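Local coordinates for protein nucleoporin NUP170 (Chaetomium thermophilum, PDB 5HAX) that is probably a scaffold nucleoporin of the nuclear pore complex's inner ring, built from a beta-propeller followed by a helical region, at residues A[248-253]-A[265-270]; A[291-297]-A[309-315]. One frame throughout, in Å; residues are numbered along the deposited sequence.

Contact 1 (A[248-253]-A[265-270]); sequences RSTIRT and VIEKDK
Arg252 and Glu267 form a non-hydrogen-bonded pair of an antiparallel hairpin, their side chains running side by side the same way. Arg252 CB rests 4.0 Å from Ile266 O. CG packs on Glu267 CG at 4.0 Å, CD lies 4.0 Å from Glu267 OE1, and the extended chain (chi3 170°) brings NE to 3.2 Å from that oxygen, a salt bridge whose hydrogen bond is weak (132°); the two planes stand 63° apart. Beyond, NH2 pairs with Glu228, while Thr250 CG2 lies over one guanidinium face, 3.5 Å above its plane and offset toward the rim. Arginine suits a place where a long arm must serve two acids; an alanine here would probably leave Glu228 and Glu267 without their shared counter-charge, although Lys264 still pairs with Glu267. Past the hydrogen-bonded pair Ile251-Lys268, where the strands part, a water joins Ser249 O to Lys268 O, each at 2.7 Å. Toward the other end, Val265 and Ile266 both face Thr253, a classic beta bulge. Strand 251-255 runs between strands 241-246 and 263-268, the latter outermost in this propeller blade. Met342 of strand 341-348 meets Ile251, Thr253 and Ile266, while Asp269 N-caps helix 270-279, whose Asp276 pairs with Lys268.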
loop_
_atom_site.group_PDB
_atom_site.type_symbol
_atom_site.label_atom_id
_atom_site.label_comp_id
_atom_site.label_asym_id
_atom_site.label_seq_id
_atom_site.Cartn_x
_atom_site.Cartn_y
_atom_site.Cartn_z
ATOM N N ARG A 248 -12.315 -2.295 27.128
ATOM C CA ARG A 248 -13.660 -1.742 27.197
ATOM C C ARG A 248 -14.050 -1.012 25.920
ATOM O O ARG A 248 -15.062 -0.304 25.909
ATOM C CB ARG A 248 -13.774 -0.789 28.390
ATOM C CG ARG A 248 -13.303 -1.387 29.702
ATOM C CD ARG A 248 -13.521 -0.431 30.864
ATOM N NE ARG A 248 -14.940 -0.216 31.130
ATOM C CZ ARG A 248 -15.700 -1.034 31.853
ATOM N NH1 ARG A 248 -16.984 -0.755 32.038
ATOM N NH2 ARG A 248 -15.185 -2.132 32.391
ATOM N N SER A 249 -13.261 -1.157 24.855
ATOM C CA SER A 249 -13.502 -0.524 23.563
ATOM C C SER A 249 -13.358 0.995 23.622
ATOM O O SER A 249 -13.933 1.703 22.791
ATOM C CB SER A 249 -14.878 -0.909 23.003
ATOM O OG SER A 249 -14.988 -2.318 22.882
ATOM N N THR A 250 -12.594 1.509 24.585
ATOM C CA THR A 250 -12.283 2.933 24.641
ATOM C C THR A 250 -11.124 3.250 23.705
ATOM O O THR A 250 -10.107 2.548 23.704
ATOM C CB THR A 250 -11.928 3.351 26.068
ATOM O OG1 THR A 250 -13.071 3.187 26.915
ATOM C CG2 THR A 250 -11.476 4.814 26.112
ATOM N N ILE A 251 -11.276 4.318 22.925
ATOM C CA ILE A 251 -10.264 4.773 21.976
ATOM C C ILE A 251 -9.621 6.028 22.549
ATOM O O ILE A 251 -10.305 7.032 22.786
ATOM C CB ILE A 251 -10.868 5.061 20.593
ATOM C CG1 ILE A 251 -11.546 3.810 20.027
ATOM C CG2 ILE A 251 -9.790 5.570 19.639
ATOM C CD1 ILE A 251 -12.321 4.065 18.747
ATOM N N ARG A 252 -8.308 5.979 22.757
ATOM C CA ARG A 252 -7.542 7.117 23.240
ATOM C C ARG A 252 -6.587 7.587 22.151
ATOM O O ARG A 252 -5.946 6.769 21.484
ATOM C CB ARG A 252 -6.762 6.752 24.506
ATOM C CG ARG A 252 -7.650 6.470 25.713
ATOM C CD ARG A 252 -6.838 5.991 26.909
ATOM N NE ARG A 252 -7.634 5.939 28.134
ATOM C CZ ARG A 252 -8.401 4.913 28.497
ATOM N NH1 ARG A 252 -8.497 3.837 27.728
ATOM N NH2 ARG A 252 -9.080 4.967 29.636
ATOM N N THR A 253 -6.512 8.903 21.964
ATOM C CA THR A 253 -5.641 9.522 20.971
ATOM C C THR A 253 -4.577 10.341 21.688
ATOM O O THR A 253 -4.898 11.145 22.570
ATOM C CB THR A 253 -6.433 10.419 20.014
ATOM O OG1 THR A 253 -7.475 9.658 19.392
ATOM C CG2 THR A 253 -5.521 11.013 18.934
ATOM N N VAL A 265 -4.939 13.660 24.040
ATOM C CA VAL A 265 -5.756 14.755 23.533
ATOM C C VAL A 265 -7.208 14.362 23.301
ATOM O O VAL A 265 -8.069 15.255 23.237
ATOM C CB VAL A 265 -5.153 15.336 22.235
ATOM C CG1 VAL A 265 -3.860 16.083 22.537
ATOM C CG2 VAL A 265 -4.912 14.234 21.211
ATOM N N ILE A 266 -7.525 13.077 23.165
ATOM C CA ILE A 266 -8.904 12.623 23.015
ATOM C C ILE A 266 -9.067 11.313 23.768
ATOM O O ILE A 266 -8.163 10.469 23.776
ATOM C CB ILE A 266 -9.304 12.435 21.534
ATOM C CG1 ILE A 266 -8.937 13.670 20.706
ATOM C CG2 ILE A 266 -10.803 12.147 21.429
ATOM C CD1 ILE A 266 -9.174 13.500 19.218
ATOM N N GLU A 267 -10.224 11.151 24.405
ATOM C CA GLU A 267 -10.618 9.893 25.033
ATOM C C GLU A 267 -12.093 9.689 24.721
ATOM O O GLU A 267 -12.936 10.470 25.173
ATOM C CB GLU A 267 -10.365 9.918 26.540
ATOM C CG GLU A 267 -10.688 8.610 27.243
ATOM C CD GLU A 267 -10.199 8.578 28.684
ATOM O OE1 GLU A 267 -8.974 8.694 28.908
ATOM O OE2 GLU A 267 -11.040 8.437 29.596
ATOM N N LYS A 268 -12.403 8.653 23.943
ATOM C CA LYS A 268 -13.755 8.404 23.450
ATOM C C LYS A 268 -14.142 6.973 23.800
ATOM O O LYS A 268 -13.606 6.025 23.216
ATOM C CB LYS A 268 -13.832 8.633 21.941
ATOM C CG LYS A 268 -15.243 8.648 21.378
ATOM C CD LYS A 268 -15.222 8.792 19.867
ATOM C CE LYS A 268 -16.625 8.885 19.294
ATOM N NZ LYS A 268 -17.318 10.137 19.709
ATOM N N ASP A 269 -15.072 6.813 24.742
ATOM C CA ASP A 269 -15.494 5.485 25.159
ATOM C C ASP A 269 -16.599 4.965 24.243
ATOM O O ASP A 269 -17.126 5.676 23.386
ATOM C CB ASP A 269 -15.948 5.485 26.626
ATOM C CG ASP A 269 -17.083 6.463 26.909
ATOM O OD1 ASP A 269 -17.821 6.845 25.977
ATOM O OD2 ASP A 269 -17.239 6.839 28.090
ATOM N N LYS A 270 -16.937 3.687 24.432
ATOM C CA LYS A 270 -17.941 3.049 23.587
ATOM C C LYS A 270 -19.283 3.763 23.676
ATOM O O LYS A 270 -20.030 3.801 22.691
ATOM C CB LYS A 270 -18.089 1.578 23.977
ATOM C CG LYS A 270 -19.204 0.858 23.238
ATOM C CD LYS A 270 -19.078 -0.656 23.340
ATOM C CE LYS A 270 -18.967 -1.126 24.777
ATOM N NZ LYS A 270 -19.125 -2.601 24.875
HETATM O O HOH W 1 -15.520 2.162 26.559
HETATM O O HOH W 2 -14.856 4.099 21.827
HETATM O O HOH W 3 -7.818 7.491 31.624
#

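Contact 2 (A[291-297]-A[309-315]); sequences TNIVALS and LMALTDT
Leu309 opens the pairing of this antiparallel beta hairpin: its branched end comes in over the partner strand, CD1 3.7 Å from Ser297 O and CD2 4.2 Å from Leu296 CD1. Met310 forms two backbone hydrogen bonds with Ser297, and its flexible chain bends at the sulfur, bringing CE to 4.2 Å from Ser297 CB. Ala311 is small enough to sit close to two larger side chains: its CB meets Leu296 CD2 at 3.7 Å and Ile293 CG2 at 4.0 Å. Leu312 spans a beta bulge, its O accepting from Val294 N at 2.8 Å while its N donates to Ala295 O. Leu312 CD2 packs on Val294 CG2. Thr313 pairs with Ile293; its CB touches Thr291 CG2, and its hydroxyl donates to Thr315 OG1 as well as accepting from Cys317 N. Asp314, just past the strand, has its CG between the backbone N and carbonyl carbon (chi1 56°), bringing OD1 back to Asn292 N at 3.1 Å, the donor lying 57° out of the carboxylate plane. Asp314 N returns a bond to Asn292 O, and Asn292 ND2 adds a weak one to OD1. Thr315 directs its hydroxyl to Leu286 O. In its propeller blade, strand 307-313 lies between 293-298 and 318-324; Leu296 and Leu309 pack on Ile251 of strand 251-255, whereas Leu312, on the opposite face, reaches Phe391 of strand 390-395.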
loop_
_atom_site.group_PDB
_atom_site.type_symbol
_atom_site.label_atom_id
_atom_site.label_comp_id
_atom_site.label_asym_id
_atom_site.label_seq_id
_atom_site.Cartn_x
_atom_site.Cartn_y
_atom_site.Cartn_z
ATOM N N THR A 291 -21.653 -4.770 22.178
ATOM C CA THR A 291 -20.684 -4.966 21.108
ATOM C C THR A 291 -19.287 -4.536 21.546
ATOM O O THR A 291 -19.121 -3.560 22.280
ATOM C CB THR A 291 -21.121 -4.171 19.877
ATOM O OG1 THR A 291 -22.475 -4.511 19.553
ATOM C CG2 THR A 291 -20.227 -4.461 18.684
ATOM N N ASN A 292 -18.280 -5.272 21.076
ATOM C CA ASN A 292 -16.879 -4.989 21.354
ATOM C C ASN A 292 -16.192 -4.478 20.093
ATOM O O ASN A 292 -16.476 -4.950 18.988
ATOM C CB ASN A 292 -16.146 -6.242 21.853
ATOM C CG ASN A 292 -16.636 -6.714 23.211
ATOM O OD1 ASN A 292 -16.696 -5.942 24.167
ATOM N ND2 ASN A 292 -16.990 -7.989 23.300
ATOM N N ILE A 293 -15.290 -3.514 20.265
ATOM C CA ILE A 293 -14.378 -3.094 19.203
ATOM C C ILE A 293 -13.113 -3.934 19.333
ATOM O O ILE A 293 -12.449 -3.911 20.375
ATOM C CB ILE A 293 -14.061 -1.590 19.296
ATOM C CG1 ILE A 293 -15.339 -0.770 19.096
ATOM C CG2 ILE A 293 -13.004 -1.196 18.254
ATOM C CD1 ILE A 293 -15.157 0.731 19.256
ATOM N N VAL A 294 -12.779 -4.675 18.276
ATOM C CA VAL A 294 -11.687 -5.644 18.338
ATOM C C VAL A 294 -10.392 -5.142 17.702
ATOM O O VAL A 294 -9.328 -5.726 17.960
ATOM C CB VAL A 294 -12.103 -6.977 17.679
ATOM C CG1 VAL A 294 -13.323 -7.559 18.378
ATOM C CG2 VAL A 294 -12.370 -6.788 16.189
ATOM N N ALA A 295 -10.441 -4.089 16.887
ATOM C CA ALA A 295 -9.234 -3.629 16.214
ATOM C C ALA A 295 -9.424 -2.201 15.726
ATOM O O ALA A 295 -10.542 -1.772 15.433
ATOM C CB ALA A 295 -8.873 -4.536 15.033
ATOM N N LEU A 296 -8.308 -1.479 15.644
ATOM C CA LEU A 296 -8.249 -0.165 15.023
ATOM C C LEU A 296 -7.302 -0.212 13.832
ATOM O O LEU A 296 -6.471 -1.114 13.705
ATOM C CB LEU A 296 -7.777 0.911 16.011
ATOM C CG LEU A 296 -8.568 1.061 17.311
ATOM C CD1 LEU A 296 -7.963 2.161 18.169
ATOM C CD2 LEU A 296 -10.041 1.340 17.036
ATOM N N SER A 297 -7.442 0.776 12.953
ATOM C CA SER A 297 -6.537 0.938 11.823
ATOM C C SER A 297 -6.428 2.418 11.476
ATOM O O SER A 297 -7.403 3.012 10.997
ATOM C CB SER A 297 -7.023 0.143 10.614
ATOM O OG SER A 297 -6.036 0.127 9.601
ATOM N N LEU A 309 -9.484 7.320 11.378
ATOM C CA LEU A 309 -9.390 6.029 12.042
ATOM C C LEU A 309 -10.547 5.134 11.624
ATOM O O LEU A 309 -11.684 5.597 11.502
ATOM C CB LEU A 309 -9.396 6.225 13.563
ATOM C CG LEU A 309 -9.022 5.043 14.448
ATOM C CD1 LEU A 309 -7.554 4.695 14.270
ATOM C CD2 LEU A 309 -9.335 5.375 15.898
ATOM N N MET A 310 -10.246 3.854 11.413
ATOM C CA MET A 310 -11.257 2.819 11.256
ATOM C C MET A 310 -11.272 1.944 12.501
ATOM O O MET A 310 -10.216 1.587 13.033
ATOM C CB MET A 310 -10.994 1.948 10.024
ATOM C CG MET A 310 -12.169 1.043 9.664
ATOM S SD MET A 310 -11.747 -0.290 8.523
ATOM C CE MET A 310 -10.839 -1.389 9.609
ATOM N N ALA A 311 -12.472 1.600 12.960
ATOM C CA ALA A 311 -12.660 0.718 14.104
ATOM C C ALA A 311 -13.567 -0.427 13.684
ATOM O O ALA A 311 -14.616 -0.198 13.073
ATOM C CB ALA A 311 -13.257 1.471 15.297
ATOM N N LEU A 312 -13.156 -1.651 13.999
ATOM C CA LEU A 312 -13.886 -2.854 13.622
ATOM C C LEU A 312 -14.573 -3.438 14.850
ATOM O O LEU A 312 -13.926 -3.670 15.874
ATOM C CB LEU A 312 -12.946 -3.891 13.004
ATOM C CG LEU A 312 -13.618 -5.190 12.546
ATOM C CD1 LEU A 312 -14.556 -4.927 11.378
ATOM C CD2 LEU A 312 -12.576 -6.228 12.174
ATOM N N THR A 313 -15.878 -3.674 14.739
ATOM C CA THR A 313 -16.643 -4.323 15.792
ATOM C C THR A 313 -16.587 -5.838 15.624
ATOM O O THR A 313 -16.256 -6.358 14.557
ATOM C CB THR A 313 -18.103 -3.868 15.773
ATOM O OG1 THR A 313 -18.748 -4.364 14.593
ATOM C CG2 THR A 313 -18.209 -2.351 15.813
ATOM N N ASP A 314 -16.930 -6.550 16.701
ATOM C CA ASP A 314 -16.983 -8.006 16.617
ATOM C C ASP A 314 -18.152 -8.498 15.777
ATOM O O ASP A 314 -18.194 -9.686 15.447
ATOM C CB ASP A 314 -17.040 -8.629 18.019
ATOM C CG ASP A 314 -18.194 -8.106 18.859
ATOM O OD1 ASP A 314 -18.109 -8.211 20.099
ATOM O OD2 ASP A 314 -19.184 -7.598 18.296
ATOM N N THR A 315 -19.088 -7.620 15.417
ATOM C CA THR A 315 -20.170 -7.957 14.499
ATOM C C THR A 315 -19.809 -7.682 13.044
ATOM O O THR A 315 -20.628 -7.944 12.158
ATOM C CB THR A 315 -21.437 -7.178 14.865
ATOM O OG1 THR A 315 -21.137 -5.779 14.937
ATOM C CG2 THR A 315 -21.986 -7.648 16.206
#

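Overall arrangement
Both contacts are antiparallel hairpins carrying a bulge, but they belong to neighbouring propeller blades. Contact 1 joins the last two strands of its blade in a partly exposed position, which fits its waters, salt bridges and charged side chains. Contact 2 is buried and nearer the chain's centre; aliphatic side chains dominate it, with polar groups gathered at the end of the hairpin away from its turn. The blades are stitched together where the contacts touch: Ser249 OG probably bonds to Ile293 N (2.9 Å), Lys270 NZ probably bonds to Thr291 O (2.8 Å), and Ile251 CG2 packs against Leu309 CD2, so the hydrophobic interior continues from one hairpin to the next.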